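Local coordinates for protein Steely1 (Dictyostelium discoideum, PDB 2H84) that is a probable polyketide synthase making acylpyrones in vitro, this chain being its C-terminal type III domain of the chalcone and stilbene synthase family, at residues V23-I37 with E56-T70. Residues are numbered along the deposited sequence; the frame is centred on the assembly and turned at random.
Sequences VPGEPISQQSLKDSI and EQSQIKTRHLVRDYT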
loop_
_atom_site.group_PDB
_atom_site.type_symbol
_atom_site.label_atom_id
_atom_site.label_comp_id
_atom_site.label_asym_id
_atom_site.label_seq_id
_atom_site.Cartn_x
_atom_site.Cartn_y
_atom_site.Cartn_z
ATOM N N VAL A 23 4.362 6.711 20.885
ATOM C CA VAL A 23 3.414 7.798 20.692
ATOM C C VAL A 23 4.082 9.152 20.830
ATOM O O VAL A 23 5.104 9.287 21.497
ATOM C CB VAL A 23 2.236 7.715 21.706
ATOM C CG1 VAL A 23 1.400 6.500 21.418
ATOM C CG2 VAL A 23 2.764 7.673 23.135
ATOM N N PRO A 24 3.512 10.177 20.193
ATOM C CA PRO A 24 4.078 11.518 20.271
ATOM C C PRO A 24 3.776 12.203 21.595
ATOM O O PRO A 24 2.627 12.244 22.031
ATOM C CB PRO A 24 3.434 12.227 19.094
ATOM C CG PRO A 24 2.128 11.575 18.996
ATOM C CD PRO A 24 2.401 10.127 19.235
ATOM N N GLY A 25 4.828 12.717 22.230
ATOM C CA GLY A 25 4.701 13.434 23.487
ATOM C C GLY A 25 4.020 12.727 24.642
ATOM O O GLY A 25 3.989 11.492 24.715
ATOM N N GLU A 26 3.480 13.537 25.552
ATOM C CA GLU A 26 2.781 13.054 26.741
ATOM C C GLU A 26 1.269 12.960 26.524
ATOM O O GLU A 26 0.730 13.509 25.566
ATOM C CB GLU A 26 3.057 13.986 27.921
ATOM C CG GLU A 26 4.495 14.022 28.380
ATOM C CD GLU A 26 4.927 12.711 28.983
ATOM O OE1 GLU A 26 5.094 11.730 28.229
ATOM O OE2 GLU A 26 5.086 12.655 30.218
ATOM N N PRO A 27 0.565 12.256 27.419
ATOM C CA PRO A 27 -0.886 12.119 27.284
ATOM C C PRO A 27 -1.549 13.467 27.472
ATOM O O PRO A 27 -1.371 14.103 28.511
ATOM C CB PRO A 27 -1.252 11.154 28.407
ATOM C CG PRO A 27 -0.017 10.344 28.580
ATOM C CD PRO A 27 1.070 11.386 28.493
ATOM N N ILE A 28 -2.301 13.908 26.470
ATOM C CA ILE A 28 -3.002 15.184 26.562
ATOM C C ILE A 28 -4.398 14.917 27.126
ATOM O O ILE A 28 -5.084 13.984 26.699
ATOM C CB ILE A 28 -3.122 15.866 25.174
ATOM C CG1 ILE A 28 -1.723 16.085 24.581
ATOM C CG2 ILE A 28 -3.865 17.191 25.311
ATOM C CD1 ILE A 28 -1.713 16.698 23.195
ATOM N N SER A 29 -4.803 15.730 28.099
ATOM C CA SER A 29 -6.109 15.594 28.735
ATOM C C SER A 29 -7.238 15.802 27.744
ATOM O O SER A 29 -7.212 16.757 26.969
ATOM C CB SER A 29 -6.244 16.615 29.856
ATOM O OG SER A 29 -7.532 16.541 30.423
ATOM N N GLN A 30 -8.227 14.912 27.765
ATOM C CA GLN A 30 -9.369 15.028 26.860
ATOM C C GLN A 30 -10.202 16.225 27.266
ATOM O O GLN A 30 -10.869 16.833 26.432
ATOM C CB GLN A 30 -10.228 13.765 26.903
ATOM C CG GLN A 30 -10.182 12.950 25.612
ATOM C CD GLN A 30 -10.929 13.608 24.458
ATOM O OE1 GLN A 30 -12.108 13.333 24.226
ATOM N NE2 GLN A 30 -10.247 14.488 23.736
ATOM N N GLN A 31 -10.151 16.563 28.551
ATOM C CA GLN A 31 -10.904 17.686 29.066
ATOM C C GLN A 31 -10.347 19.020 28.581
ATOM O O GLN A 31 -11.109 19.904 28.186
ATOM C CB GLN A 31 -10.929 17.646 30.588
ATOM C CG GLN A 31 -12.331 17.601 31.153
ATOM C CD GLN A 31 -12.601 18.745 32.099
ATOM O OE1 GLN A 31 -12.436 19.910 31.738
ATOM N NE2 GLN A 31 -13.023 18.425 33.317
ATOM N N SER A 32 -9.025 19.171 28.608
ATOM C CA SER A 32 -8.420 20.415 28.147
ATOM C C SER A 32 -8.577 20.539 26.633
ATOM O O SER A 32 -8.765 21.642 26.124
ATOM C CB SER A 32 -6.947 20.496 28.547
ATOM O OG SER A 32 -6.279 19.306 28.200
ATOM N N LEU A 33 -8.511 19.416 25.919
ATOM C CA LEU A 33 -8.716 19.432 24.471
ATOM C C LEU A 33 -10.178 19.823 24.254
ATOM O O LEU A 33 -10.507 20.573 23.340
ATOM C CB LEU A 33 -8.459 18.051 23.850
ATOM C CG LEU A 33 -7.019 17.550 23.677
ATOM C CD1 LEU A 33 -7.057 16.107 23.166
ATOM C CD2 LEU A 33 -6.246 18.439 22.704
ATOM N N LYS A 34 -11.055 19.312 25.110
ATOM C CA LYS A 34 -12.458 19.650 25.012
ATOM C C LYS A 34 -12.540 21.166 25.080
ATOM O O LYS A 34 -12.956 21.808 24.127
ATOM C CB LYS A 34 -13.242 19.055 26.172
ATOM C CG LYS A 34 -14.727 19.342 26.101
ATOM C CD LYS A 34 -15.296 19.751 27.457
ATOM C CE LYS A 34 -15.178 18.655 28.508
ATOM N NZ LYS A 34 -15.958 18.997 29.734
ATOM N N ASP A 35 -12.122 21.740 26.202
ATOM C CA ASP A 35 -12.166 23.185 26.353
ATOM C C ASP A 35 -11.603 23.859 25.120
ATOM O O ASP A 35 -12.320 24.519 24.375
ATOM C CB ASP A 35 -11.344 23.656 27.561
ATOM C CG ASP A 35 -11.768 23.007 28.860
ATOM O OD1 ASP A 35 -12.983 22.775 29.057
ATOM O OD2 ASP A 35 -10.876 22.744 29.695
ATOM N N SER A 36 -10.304 23.674 24.916
ATOM C CA SER A 36 -9.583 24.277 23.797
ATOM C C SER A 36 -10.239 24.201 22.440
ATOM O O SER A 36 -10.722 25.209 21.923
ATOM C CB SER A 36 -8.171 23.694 23.696
ATOM O OG SER A 36 -7.339 24.216 24.722
ATOM N N ILE A 37 -10.265 23.017 21.847
ATOM C CA ILE A 37 -10.853 22.935 20.529
ATOM C C ILE A 37 -12.334 23.301 20.431
ATOM O O ILE A 37 -12.750 23.884 19.433
ATOM C CB ILE A 37 -10.563 21.579 19.829
ATOM C CG1 ILE A 37 -11.807 20.820 19.545
ATOM C CG2 ILE A 37 -9.858 20.693 20.651
ATOM C CD1 ILE A 37 -11.530 19.812 18.507
ATOM N N GLU A 56 -17.438 15.358 25.853
ATOM C CA GLU A 56 -17.913 14.786 27.101
ATOM C C GLU A 56 -18.408 13.359 26.885
ATOM O O GLU A 56 -17.938 12.432 27.546
ATOM C CB GLU A 56 -19.030 15.657 27.676
ATOM C CG GLU A 56 -18.532 16.841 28.497
ATOM C CD GLU A 56 -19.472 18.040 28.439
ATOM O OE1 GLU A 56 -20.708 17.844 28.330
ATOM O OE2 GLU A 56 -18.972 19.186 28.512
ATOM N N GLN A 57 -19.338 13.179 25.950
ATOM C CA GLN A 57 -19.870 11.846 25.685
ATOM C C GLN A 57 -18.956 10.931 24.885
ATOM O O GLN A 57 -19.385 9.866 24.446
ATOM C CB GLN A 57 -21.233 11.921 24.980
ATOM C CG GLN A 57 -22.406 11.692 25.937
ATOM C CD GLN A 57 -22.168 10.494 26.864
ATOM O OE1 GLN A 57 -22.535 9.357 26.555
ATOM N NE2 GLN A 57 -21.540 10.749 27.998
ATOM N N SER A 58 -17.697 11.323 24.720
ATOM C CA SER A 58 -16.739 10.523 23.954
ATOM C C SER A 58 -16.142 9.375 24.759
ATOM O O SER A 58 -15.704 8.375 24.188
ATOM C CB SER A 58 -15.595 11.407 23.440
ATOM O OG SER A 58 -14.729 11.795 24.488
ATOM N N GLN A 59 -16.110 9.534 26.080
ATOM C CA GLN A 59 -15.552 8.520 26.975
ATOM C C GLN A 59 -14.050 8.315 26.820
ATOM O O GLN A 59 -13.532 7.264 27.187
ATOM C CB GLN A 59 -16.244 7.180 26.770
ATOM C CG GLN A 59 -17.618 7.090 27.387
ATOM C CD GLN A 59 -18.348 5.833 26.968
ATOM O OE1 GLN A 59 -17.815 4.731 27.080
ATOM N NE2 GLN A 59 -19.575 5.991 26.481
ATOM N N ILE A 60 -13.355 9.304 26.267
ATOM C CA ILE A 60 -11.913 9.208 26.106
ATOM C C ILE A 60 -11.283 10.081 27.177
ATOM O O ILE A 60 -11.708 11.216 27.387
ATOM C CB ILE A 60 -11.468 9.690 24.720
ATOM C CG1 ILE A 60 -12.002 8.730 23.656
ATOM C CG2 ILE A 60 -9.953 9.782 24.662
ATOM C CD1 ILE A 60 -11.616 9.086 22.246
ATOM N N LYS A 61 -10.277 9.547 27.861
ATOM C CA LYS A 61 -9.614 10.279 28.932
ATOM C C LYS A 61 -8.406 11.058 28.448
ATOM O O LYS A 61 -8.211 12.204 28.841
ATOM C CB LYS A 61 -9.200 9.311 30.039
ATOM C CG LYS A 61 -9.189 9.936 31.420
ATOM C CD LYS A 61 -9.306 8.874 32.506
ATOM C CE LYS A 61 -9.628 9.525 33.836
ATOM N NZ LYS A 61 -9.588 8.584 34.969
ATOM N N THR A 62 -7.598 10.430 27.597
ATOM C CA THR A 62 -6.399 11.063 27.045
ATOM C C THR A 62 -6.101 10.629 25.612
ATOM O O THR A 62 -6.578 9.592 25.141
ATOM C CB THR A 62 -5.135 10.742 27.882
ATOM O OG1 THR A 62 -5.028 9.322 28.061
ATOM C CG2 THR A 62 -5.189 11.421 29.230
ATOM N N ARG A 63 -5.295 11.443 24.934
ATOM C CA ARG A 63 -4.866 11.194 23.565
ATOM C C ARG A 63 -3.481 11.801 23.375
ATOM O O ARG A 63 -3.124 12.773 24.046
ATOM C CB ARG A 63 -5.829 11.833 22.558
ATOM C CG ARG A 63 -7.074 11.025 22.263
ATOM C CD ARG A 63 -7.867 11.656 21.136
ATOM N NE ARG A 63 -8.437 12.946 21.519
ATOM C CZ ARG A 63 -8.796 13.893 20.654
ATOM N NH1 ARG A 63 -8.643 13.703 19.352
ATOM N NH2 ARG A 63 -9.314 15.028 21.088
ATOM N N HIS A 64 -2.698 11.210 22.475
ATOM C CA HIS A 64 -1.364 11.716 22.162
ATOM C C HIS A 64 -1.471 12.358 20.780
ATOM O O HIS A 64 -1.956 11.740 19.831
ATOM C CB HIS A 64 -0.357 10.571 22.167
ATOM C CG HIS A 64 -0.154 9.967 23.519
ATOM N ND1 HIS A 64 0.887 10.330 24.348
ATOM C CD2 HIS A 64 -0.883 9.058 24.207
ATOM C CE1 HIS A 64 0.790 9.670 25.487
ATOM N NE2 HIS A 64 -0.277 8.892 25.428
ATOM N N LEU A 65 -1.028 13.602 20.666
ATOM C CA LEU A 65 -1.154 14.304 19.400
ATOM C C LEU A 65 0.097 15.040 18.963
ATOM O O LEU A 65 0.697 15.761 19.751
ATOM C CB LEU A 65 -2.300 15.314 19.493
ATOM C CG LEU A 65 -3.620 14.858 20.109
ATOM C CD1 LEU A 65 -4.484 16.067 20.358
ATOM C CD2 LEU A 65 -4.311 13.879 19.202
ATOM N N VAL A 66 0.476 14.864 17.699
ATOM C CA VAL A 66 1.634 15.549 17.157
ATOM C C VAL A 66 1.262 17.028 17.194
ATOM O O VAL A 66 2.121 17.884 17.388
ATOM C CB VAL A 66 1.923 15.099 15.704
ATOM C CG1 VAL A 66 2.967 16.001 15.059
ATOM C CG2 VAL A 66 2.416 13.669 15.701
ATOM N N ARG A 67 -0.024 17.326 17.012
ATOM C CA ARG A 67 -0.495 18.706 17.069
ATOM C C ARG A 67 -1.362 18.880 18.306
ATOM O O ARG A 67 -2.518 18.480 18.326
ATOM C CB ARG A 67 -1.308 19.081 15.828
ATOM C CG ARG A 67 -1.841 20.517 15.866
ATOM C CD ARG A 67 -2.408 20.952 14.528
ATOM N NE ARG A 67 -3.005 22.283 14.600
ATOM C CZ ARG A 67 -2.834 23.217 13.670
ATOM N NH1 ARG A 67 -2.085 22.958 12.611
ATOM N NH2 ARG A 67 -3.395 24.412 13.784
ATOM N N ASP A 68 -0.788 19.476 19.341
ATOM C CA ASP A 68 -1.493 19.696 20.594
ATOM C C ASP A 68 -2.359 20.938 20.468
ATOM O O ASP A 68 -1.893 22.057 20.648
ATOM C CB ASP A 68 -0.479 19.859 21.735
ATOM C CG ASP A 68 -1.138 19.975 23.099
ATOM O OD1 ASP A 68 -0.430 19.950 24.124
ATOM O OD2 ASP A 68 -2.368 20.107 23.162
ATOM N N TYR A 69 -3.632 20.726 20.167
ATOM C CA TYR A 69 -4.551 21.827 19.994
ATOM C C TYR A 69 -4.754 22.729 21.206
ATOM O O TYR A 69 -5.299 23.823 21.077
ATOM C CB TYR A 69 -5.895 21.295 19.490
ATOM C CG TYR A 69 -5.833 20.843 18.048
ATOM C CD1 TYR A 69 -5.298 19.603 17.705
ATOM C CD2 TYR A 69 -6.248 21.688 17.018
ATOM C CE1 TYR A 69 -5.176 19.223 16.374
ATOM C CE2 TYR A 69 -6.132 21.318 15.692
ATOM C CZ TYR A 69 -5.595 20.089 15.373
ATOM O OH TYR A 69 -5.467 19.739 14.048
ATOM N N THR A 70 -4.311 22.294 22.380
ATOM C CA THR A 70 -4.476 23.124 23.565
ATOM C C THR A 70 -3.484 24.274 23.488
ATOM O O THR A 70 -3.661 25.299 24.147
ATOM C CB THR A 70 -4.245 22.336 24.877
ATOM O OG1 THR A 70 -2.841 22.188 25.125
ATOM C CG2 THR A 70 -4.860 20.972 24.774
HETATM O O HOH W 1 1.015 14.617 23.144
HETATM O O HOH W 2 -5.772 27.072 25.153
#
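His64 turns its CG anti to its own carbonyl carbon (chi1 -66°), and this slides the imidazole between Val23 and Pro27. Val23 CG2 makes a CH-pi contact over one face, 3.6 Å from the ring centroid. Pro27 CA makes another over the opposite face. At the ring edge, His64 ND1 gives weak, bent hydrogen bonds to Pro24 O and Gly25 O. A water bridges Pro24 O and Glu26 O, donating to both. Next to the histidine, strands 28-29 and 62-63 pair as a short antiparallel sheet. Ile28 and Arg63 form a hydrogen-bonded pair, with Ile28 N 2.8 Å from Arg63 O and Arg63 N 3.1 Å from Ile28 O. Gln30 N, in the first turn of the helix, bonds Lys61 O at 2.9 Å.

With chi1 at -175°, Asp68 swings its carboxylate away from its own N and across to the tip of Ile28. Ile28 CD1 rests on the carboxylate, 3.3 Å from Asp68 CG. Asp68 OD2 takes two bonds from one side of its plane, from Thr70 N at 3.0 Å and from Thr70 OG1. The first closes an Asx turn. With an alanine in place of Asp68, Thr70 N and Thr70 OG1 would probably lose this acceptor, and the turn that sets Thr70 CG2 against Leu33 CD2 is likely to loosen. Leu33 CD2 also packs on Leu65 CD1. Farther along the helix, Lys34 NZ reaches Glu56 OE2 in a salt bridge of 3.3 Å.

The contact thus ties the start of helix 30-40 to the loops around strand 62-63, in the N-terminal part of the thiolase fold and away from the predicted active-site cysteine, Cys157. Arg63 NH1 bonds Phe206 O. Phe55 of helix 45-56 touches Gln30, Lys34 and Arg63. Helix 84-110 packs on Pro24 and Val66, and helix 320-329 on Val23 and Ile60.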